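Local coordinates for protein alcohol oxidase (Myceliophthora thermophila, PDB 6F74) that probably catalyses the oxidation of its substrate with bound FAD, as a VAO-type flavoprotein oxidase, at residues A[376-386]-A[409-418]. Numbering follows the deposited sequence.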
loop_
_atom_site.group_PDB
_atom_site.type_symbol
_atom_site.label_atom_id
_atom_site.label_comp_id
_atom_site.label_asym_id
_atom_site.label_seq_id
_atom_site.Cartn_x
_atom_site.Cartn_y
_atom_site.Cartn_z
ATOM N N TRP A 376 15.729 0.469 -13.563
ATOM C CA TRP A 376 15.523 1.036 -14.895
ATOM C C TRP A 376 15.809 2.511 -14.964
ATOM O O TRP A 376 15.746 3.219 -13.953
ATOM C CB TRP A 376 14.100 0.778 -15.361
ATOM C CG TRP A 376 13.040 0.920 -14.272
ATOM C CD1 TRP A 376 12.526 2.073 -13.764
ATOM C CD2 TRP A 376 12.369 -0.144 -13.608
ATOM N NE1 TRP A 376 11.589 1.798 -12.802
ATOM C CE2 TRP A 376 11.460 0.442 -12.695
ATOM C CE3 TRP A 376 12.447 -1.540 -13.687
ATOM C CZ2 TRP A 376 10.641 -0.325 -11.863
ATOM C CZ3 TRP A 376 11.637 -2.293 -12.877
ATOM C CH2 TRP A 376 10.733 -1.684 -11.971
ATOM N N THR A 377 16.148 2.944 -16.173
ATOM C CA THR A 377 16.290 4.338 -16.513
ATOM C C THR A 377 15.244 4.688 -17.575
ATOM O O THR A 377 15.464 4.457 -18.781
ATOM C CB THR A 377 17.686 4.633 -17.112
ATOM O OG1 THR A 377 17.965 3.708 -18.178
ATOM C CG2 THR A 377 18.757 4.517 -16.041
ATOM N N ILE A 378 14.138 5.257 -17.125
ATOM C CA ILE A 378 13.108 5.753 -18.042
ATOM C C ILE A 378 13.643 6.902 -18.865
ATOM O O ILE A 378 14.180 7.850 -18.301
ATOM C CB ILE A 378 11.837 6.209 -17.270
ATOM C CG1 ILE A 378 11.115 4.939 -16.782
ATOM C CG2 ILE A 378 10.880 6.985 -18.164
ATOM C CD1 ILE A 378 10.112 5.172 -15.650
ATOM N N GLY A 379 13.507 6.822 -20.181
ATOM C CA GLY A 379 13.969 7.879 -21.069
ATOM C C GLY A 379 15.382 7.731 -21.607
ATOM O O GLY A 379 15.832 8.593 -22.347
ATOM N N LYS A 380 16.078 6.631 -21.271
ATOM C CA LYS A 380 17.480 6.432 -21.662
ATOM C C LYS A 380 17.688 5.096 -22.360
ATOM O O LYS A 380 17.141 4.082 -21.930
ATOM C CB LYS A 380 18.377 6.507 -20.443
ATOM C CG LYS A 380 18.414 7.875 -19.754
ATOM C CD LYS A 380 19.323 7.824 -18.517
ATOM C CE LYS A 380 19.947 9.145 -18.125
ATOM N NZ LYS A 380 18.984 10.063 -17.469
ATOM N N ARG A 381 18.485 5.104 -23.424
ATOM C CA ARG A 381 18.830 3.884 -24.167
ATOM C C ARG A 381 19.930 3.164 -23.376
ATOM O O ARG A 381 20.417 3.690 -22.386
ATOM C CB ARG A 381 19.285 4.229 -25.596
ATOM C CG ARG A 381 18.170 4.841 -26.424
ATOM C CD ARG A 381 18.466 4.967 -27.913
ATOM N NE ARG A 381 17.305 4.586 -28.734
ATOM C CZ ARG A 381 16.171 5.305 -28.871
ATOM N NH1 ARG A 381 16.005 6.496 -28.271
ATOM N NH2 ARG A 381 15.172 4.823 -29.616
ATOM N N GLN A 382 20.306 1.977 -23.817
ATOM C CA GLN A 382 21.164 1.095 -23.020
ATOM C C GLN A 382 22.516 1.696 -22.649
ATOM O O GLN A 382 22.968 1.524 -21.514
ATOM C CB GLN A 382 21.355 -0.254 -23.705
ATOM C CG GLN A 382 22.241 -1.223 -22.943
ATOM C CD GLN A 382 22.231 -2.627 -23.504
ATOM O OE1 GLN A 382 21.376 -2.993 -24.314
ATOM N NE2 GLN A 382 23.173 -3.451 -23.040
ATOM N N ALA A 383 23.152 2.385 -23.591
ATOM C CA ALA A 383 24.485 2.965 -23.344
ATOM C C ALA A 383 24.437 3.930 -22.163
ATOM O O ALA A 383 25.318 3.903 -21.304
ATOM C CB ALA A 383 25.012 3.673 -24.588
ATOM N N GLU A 384 23.378 4.746 -22.111
ATOM C CA GLU A 384 23.209 5.690 -21.019
ATOM C C GLU A 384 22.768 4.988 -19.755
ATOM O O GLU A 384 23.072 5.454 -18.674
ATOM C CB GLU A 384 22.208 6.802 -21.360
ATOM C CG GLU A 384 22.645 7.754 -22.450
ATOM C CD GLU A 384 23.410 8.961 -21.911
ATOM O OE1 GLU A 384 24.256 8.827 -20.973
ATOM O OE2 GLU A 384 23.176 10.081 -22.445
ATOM N N ALA A 385 22.011 3.906 -19.899
ATOM C CA ALA A 385 21.604 3.077 -18.764
ATOM C C ALA A 385 22.825 2.433 -18.084
ATOM O O ALA A 385 22.899 2.388 -16.865
ATOM C CB ALA A 385 20.619 2.011 -19.208
ATOM N N GLU A 386 23.780 1.958 -18.884
ATOM C CA GLU A 386 25.014 1.368 -18.339
ATOM C C GLU A 386 25.826 2.393 -17.558
ATOM O O GLU A 386 26.331 2.080 -16.493
ATOM C CB GLU A 386 25.852 0.715 -19.439
ATOM C CG GLU A 386 25.129 -0.467 -20.057
ATOM C CD GLU A 386 26.015 -1.488 -20.732
ATOM O OE1 GLU A 386 26.928 -2.017 -20.063
ATOM O OE2 GLU A 386 25.809 -1.786 -21.934
ATOM N N PHE A 409 20.827 -6.095 -19.453
ATOM C CA PHE A 409 20.014 -4.941 -19.807
ATOM C C PHE A 409 19.019 -5.331 -20.873
ATOM O O PHE A 409 19.332 -6.137 -21.736
ATOM C CB PHE A 409 20.878 -3.811 -20.332
ATOM C CG PHE A 409 21.875 -3.304 -19.323
ATOM C CD1 PHE A 409 23.105 -3.922 -19.178
ATOM C CD2 PHE A 409 21.579 -2.224 -18.523
ATOM C CE1 PHE A 409 24.017 -3.470 -18.249
ATOM C CE2 PHE A 409 22.487 -1.754 -17.594
ATOM C CZ PHE A 409 23.712 -2.378 -17.451
ATOM N N ALA A 410 17.816 -4.776 -20.779
ATOM C CA ALA A 410 16.781 -4.947 -21.789
ATOM C C ALA A 410 16.242 -3.579 -22.165
ATOM O O ALA A 410 15.877 -2.804 -21.285
ATOM C CB ALA A 410 15.670 -5.824 -21.254
ATOM N N GLU A 411 16.207 -3.285 -23.468
ATOM C CA GLU A 411 15.730 -1.979 -23.972
ATOM C C GLU A 411 14.297 -2.121 -24.459
ATOM O O GLU A 411 13.956 -3.142 -25.057
ATOM C CB GLU A 411 16.625 -1.440 -25.080
ATOM C CG GLU A 411 16.454 0.070 -25.298
ATOM C CD GLU A 411 17.540 0.694 -26.162
ATOM O OE1 GLU A 411 18.716 0.537 -25.799
ATOM O OE2 GLU A 411 17.227 1.364 -27.206
ATOM N N TYR A 412 13.452 -1.132 -24.152
ATOM C CA TYR A 412 12.068 -1.062 -24.659
ATOM C C TYR A 412 11.887 0.252 -25.381
ATOM O O TYR A 412 12.608 1.217 -25.076
ATOM C CB TYR A 412 11.054 -1.171 -23.510
ATOM C CG TYR A 412 11.205 -2.462 -22.740
ATOM C CD1 TYR A 412 10.583 -3.637 -23.162
ATOM C CD2 TYR A 412 12.016 -2.525 -21.620
ATOM C CE1 TYR A 412 10.750 -4.816 -22.466
ATOM C CE2 TYR A 412 12.183 -3.698 -20.922
ATOM C CZ TYR A 412 11.552 -4.840 -21.353
ATOM O OH TYR A 412 11.717 -6.032 -20.685
ATOM N N GLN A 413 10.929 0.301 -26.315
ATOM C CA GLN A 413 10.693 1.514 -27.146
ATOM C C GLN A 413 9.538 2.438 -26.660
ATOM O O GLN A 413 9.222 3.429 -27.321
ATOM C CB GLN A 413 10.488 1.139 -28.615
ATOM C CG GLN A 413 11.592 0.254 -29.187
ATOM C CD GLN A 413 12.996 0.850 -29.035
ATOM O OE1 GLN A 413 13.292 1.862 -29.647
ATOM N NE2 GLN A 413 13.873 0.230 -28.218
ATOM N N ASP A 414 8.941 2.124 -25.511
ATOM C CA ASP A 414 8.010 3.044 -24.819
ATOM C C ASP A 414 7.799 2.613 -23.390
ATOM O O ASP A 414 8.308 1.567 -22.961
ATOM C CB ASP A 414 6.639 3.195 -25.566
ATOM C CG ASP A 414 5.590 2.182 -25.118
ATOM O OD1 ASP A 414 5.816 0.977 -25.309
ATOM O OD2 ASP A 414 4.535 2.586 -24.580
ATOM N N TYR A 415 7.065 3.412 -22.631
ATOM C CA TYR A 415 6.823 3.095 -21.249
ATOM C C TYR A 415 6.033 1.782 -21.058
ATOM O O TYR A 415 6.339 0.970 -20.170
ATOM C CB TYR A 415 6.077 4.243 -20.564
ATOM C CG TYR A 415 5.841 3.957 -19.109
ATOM C CD1 TYR A 415 6.896 4.044 -18.196
ATOM C CD2 TYR A 415 4.592 3.564 -18.642
ATOM C CE1 TYR A 415 6.710 3.797 -16.853
ATOM C CE2 TYR A 415 4.386 3.286 -17.297
ATOM C CZ TYR A 415 5.453 3.398 -16.403
ATOM O OH TYR A 415 5.284 3.148 -15.066
ATOM N N TRP A 416 4.988 1.597 -21.857
ATOM C CA TRP A 416 4.046 0.520 -21.596
ATOM C C TRP A 416 4.546 -0.860 -21.927
ATOM O O TRP A 416 4.240 -1.790 -21.173
ATOM C CB TRP A 416 2.709 0.782 -22.261
ATOM C CG TRP A 416 2.068 1.973 -21.649
ATOM C CD1 TRP A 416 1.904 3.195 -22.227
ATOM C CD2 TRP A 416 1.584 2.086 -20.317
ATOM N NE1 TRP A 416 1.333 4.059 -21.333
ATOM C CE2 TRP A 416 1.118 3.400 -20.154
ATOM C CE3 TRP A 416 1.507 1.201 -19.231
ATOM C CZ2 TRP A 416 0.579 3.854 -18.959
ATOM C CZ3 TRP A 416 0.971 1.657 -18.041
ATOM C CH2 TRP A 416 0.520 2.973 -17.911
ATOM N N SER A 417 5.309 -1.014 -23.008
ATOM C CA SER A 417 5.932 -2.319 -23.291
ATOM C C SER A 417 6.925 -2.658 -22.161
ATOM O O SER A 417 7.022 -3.818 -21.733
ATOM C CB SER A 417 6.624 -2.325 -24.660
ATOM O OG SER A 417 7.720 -1.402 -24.703
ATOM N N PHE A 418 7.628 -1.634 -21.672
ATOM C CA PHE A 418 8.514 -1.756 -20.520
ATOM C C PHE A 418 7.721 -2.162 -19.279
ATOM O O PHE A 418 8.123 -3.080 -18.554
ATOM C CB PHE A 418 9.308 -0.449 -20.251
ATOM C CG PHE A 418 9.576 -0.210 -18.786
ATOM C CD1 PHE A 418 10.515 -0.975 -18.110
ATOM C CD2 PHE A 418 8.831 0.725 -18.063
ATOM C CE1 PHE A 418 10.722 -0.802 -16.734
ATOM C CE2 PHE A 418 9.030 0.902 -16.701
ATOM C CZ PHE A 418 9.982 0.147 -16.033
#
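Glu411 reaches from strand 403-412 to the start of helix 382-396. Its OE1 accepts a hydrogen bond of 2.9 Å from the backbone N of Gln382, which comes from above the carboxylate plane, 49° out of it. OE2 lies 3.6 Å from Arg381 NE. This salt bridge is one of charge alone, because the oxygen lies well out of the guanidinium plane. CG of Glu411 stands opposite the backbone N (chi1 -161°), and the extended chain carries the carboxylate to the helix end.

Phe409 points its side chain at the first turn of that helix, against Gln382, Ala385 and Glu386. CG of Glu386 sits over one face of its ring, 3.7 Å from the centroid, in a CH-pi contact. The amide of Gln382 crosses Phe409 obliquely, with NE2 3.6 Å from Phe409 CB, and NE2 also makes a weak bond to Glu386 OE2. His314 stacks on the same ring. An alanine at Phe409 would probably leave the Glu386 methylene without its aromatic surface and free the Gln382 chain to shift.

The edge of Phe418 meets the face of Trp376 in a T-shaped pair, Phe418 CZ to Trp376 CD2 3.4 Å, planes at 69°. The Trp376 side chain is about 9 Å from FAD. Ile378 CD1 touches the edge of Tyr415 at CE1, 3.9 Å away. In the seven-stranded antiparallel sheet, consistent with the substrate domain of VAO-type flavoproteins, strand 311-320 separates outermost strand 403-412 from strand 370-378, so each meets the helix that follows the other, mainly through side chains. The negative Glu411 at the N-terminus of helix 382-396 probably interacts favourably with its dipole.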